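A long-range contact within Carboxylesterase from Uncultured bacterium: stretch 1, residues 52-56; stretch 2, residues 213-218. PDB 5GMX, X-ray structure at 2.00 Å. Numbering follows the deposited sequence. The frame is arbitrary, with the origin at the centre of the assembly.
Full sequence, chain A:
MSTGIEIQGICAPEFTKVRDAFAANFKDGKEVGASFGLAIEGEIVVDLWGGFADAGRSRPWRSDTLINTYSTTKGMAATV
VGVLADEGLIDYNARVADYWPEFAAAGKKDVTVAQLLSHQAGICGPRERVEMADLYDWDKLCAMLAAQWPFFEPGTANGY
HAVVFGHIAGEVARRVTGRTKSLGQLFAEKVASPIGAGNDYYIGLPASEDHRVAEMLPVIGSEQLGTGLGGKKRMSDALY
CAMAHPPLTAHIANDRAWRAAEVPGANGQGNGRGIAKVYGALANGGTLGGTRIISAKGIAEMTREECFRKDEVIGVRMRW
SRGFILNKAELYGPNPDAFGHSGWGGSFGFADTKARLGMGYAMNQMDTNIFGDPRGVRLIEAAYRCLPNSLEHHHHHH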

# COMPACT_ATOMS: atom_id res chain seq x y z
N PHE A 52 17.52 10.43 -10.77
CA PHE A 52 18.08 11.15 -9.63
C PHE A 52 17.15 11.17 -8.43
O PHE A 52 15.94 11.04 -8.56
CB PHE A 52 18.43 12.58 -10.05
CG PHE A 52 19.39 12.63 -11.22
CD1 PHE A 52 18.91 12.68 -12.52
CD2 PHE A 52 20.76 12.61 -11.00
CE1 PHE A 52 19.79 12.72 -13.58
CE2 PHE A 52 21.64 12.65 -12.07
CZ PHE A 52 21.15 12.70 -13.36
N ALA A 53 17.74 11.32 -7.25
CA ALA A 53 16.99 11.39 -6.01
C ALA A 53 16.53 12.82 -5.70
O ALA A 53 15.68 13.01 -4.83
CB ALA A 53 17.84 10.86 -4.86
N ASP A 54 17.07 13.81 -6.40
CA ASP A 54 16.80 15.21 -6.07
C ASP A 54 16.35 16.01 -7.29
O ASP A 54 16.63 15.64 -8.42
CB ASP A 54 18.05 15.86 -5.45
CG ASP A 54 19.23 15.91 -6.42
OD1 ASP A 54 19.41 14.95 -7.20
OD2 ASP A 54 20.00 16.91 -6.39
N ALA A 55 15.65 17.11 -7.03
CA ALA A 55 15.16 17.98 -8.09
C ALA A 55 16.30 18.54 -8.93
O ALA A 55 16.17 18.69 -10.15
CB ALA A 55 14.33 19.11 -7.50
N GLY A 56 17.43 18.84 -8.28
CA GLY A 56 18.57 19.43 -8.95
C GLY A 56 19.38 18.48 -9.83
O GLY A 56 20.34 18.91 -10.47
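Stretch 2 213-218: VAEMLP

Glu 215 holds stretch 1 at two points, with its backbone and with its carboxylate, so that one residue of stretch 2 makes both hydrogen bonds of the contact. Its amide N donates to Ala 53 O at 2.7 Å, with an N-H...O angle of 167°; its side chain then reaches along stretch 1, and Glu 215 OE1 accepts from Ala 55 N at 3.0 Å and 165°. Both bonds are nearly straight, and the first is short. Together they tie the backbone of stretch 1 on both sides of Asp 54, the carbonyl before it and the amide after it.

Neither stretch is a regular helix or strand. Residues 213 to 217 nevertheless have extended backbone angles throughout, from -79/172 at Ala 214 to -122/124 at Leu 217, whereas stretch 1 alternates from Phe 52 to Ala 55: Phe 52 and Asp 54 are extended (-124/154 and -129/157), while Ala 53 (-86/-13) and Ala 55 (-60/-36) turn. The touching parts run in broadly the same direction, their end-to-end lines 33° apart. The CA atoms come nearest at Ala 53 and Ala 214, 4.4 Å apart; at the next pair, Asp 54 CA and Glu 215 CA, the spacing is 5.3 Å.

At the close end two alanines meet: Ala 53 CB packs on Ala 214 CB at 3.7 Å, and Ala 53 O lies 3.6 Å from Ala 214 CB. Glu 215 points its CA-to-CB bond toward stretch 1, and its chi1 and chi2, both t (177° and -169°), extend the chain so that the carboxylate arrives at the amide of Ala 55. OE1 also lies close to the backbone of Asp 54, with Asp 54 CA 3.5 Å from Glu 215 OE1. Asp 54 itself directs its CA-to-CB bond away, although Asp 54 CB still comes within 3.8 Å of Glu 215 OE1; its carboxylate, with chi1 p, is hydrogen-bonded elsewhere in the structure.

Leu 217, two residues on, also points toward stretch 1. Ala 55 CB meets Leu 217 CD2 at 3.9 Å, an apolar contact beside the polar one, for the same methyl lies 3.7 Å from Glu 215 OE1. Between these two residues, Met 216, a selenomethionine, directs its CA-to-CB bond away, in keeping with the alternation of an extended chain, and makes no contact with stretch 1. The contact is compact, burying 232 Å² summed over both sides, and its touching residues are at least 160 apart in sequence.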

# COMPACT_ATOMS: atom_id res chain seq x y z
N VAL A 213 16.54 8.26 1.77
CA VAL A 213 15.30 8.78 1.19
C VAL A 213 15.56 9.79 0.07
O VAL A 213 16.31 10.74 0.23
CB VAL A 213 14.41 9.43 2.27
CG1 VAL A 213 13.11 9.93 1.65
CG2 VAL A 213 14.09 8.42 3.35
N ALA A 214 14.91 9.56 -1.07
CA ALA A 214 14.95 10.50 -2.17
C ALA A 214 13.99 11.64 -1.89
O ALA A 214 13.21 11.57 -0.95
CB ALA A 214 14.59 9.82 -3.48
N GLU A 215 14.03 12.68 -2.71
CA GLU A 215 13.17 13.84 -2.52
C GLU A 215 11.88 13.69 -3.30
O GLU A 215 11.90 13.45 -4.50
CB GLU A 215 13.90 15.12 -2.94
CG GLU A 215 13.07 16.38 -2.84
CD GLU A 215 13.75 17.57 -3.51
OE1 GLU A 215 14.77 17.38 -4.21
OE2 GLU A 215 13.26 18.71 -3.32
N MSE A 216 10.75 13.84 -2.61
CA MSE A 216 9.47 13.75 -3.28
C MSE A 216 9.18 15.02 -4.08
O MSE A 216 9.43 16.12 -3.60
CB MSE A 216 8.34 13.51 -2.29
CG MSE A 216 7.00 13.31 -2.97
SE MSE A 216 6.96 11.57 -3.88
CE MSE A 216 7.00 10.53 -2.28
N LEU A 217 8.67 14.88 -5.30
CA LEU A 217 8.45 16.04 -6.15
C LEU A 217 6.98 16.17 -6.59
O LEU A 217 6.41 15.26 -7.18
CB LEU A 217 9.35 15.97 -7.38
CG LEU A 217 10.81 15.64 -7.05
CD1 LEU A 217 11.62 15.35 -8.30
CD2 LEU A 217 11.45 16.75 -6.22
N PRO A 218 6.38 17.33 -6.29
CA PRO A 218 4.99 17.61 -6.68
C PRO A 218 4.86 17.77 -8.19
O PRO A 218 5.86 18.02 -8.87
CB PRO A 218 4.68 18.92 -5.95
CG PRO A 218 6.01 19.57 -5.74
CD PRO A 218 7.00 18.45 -5.56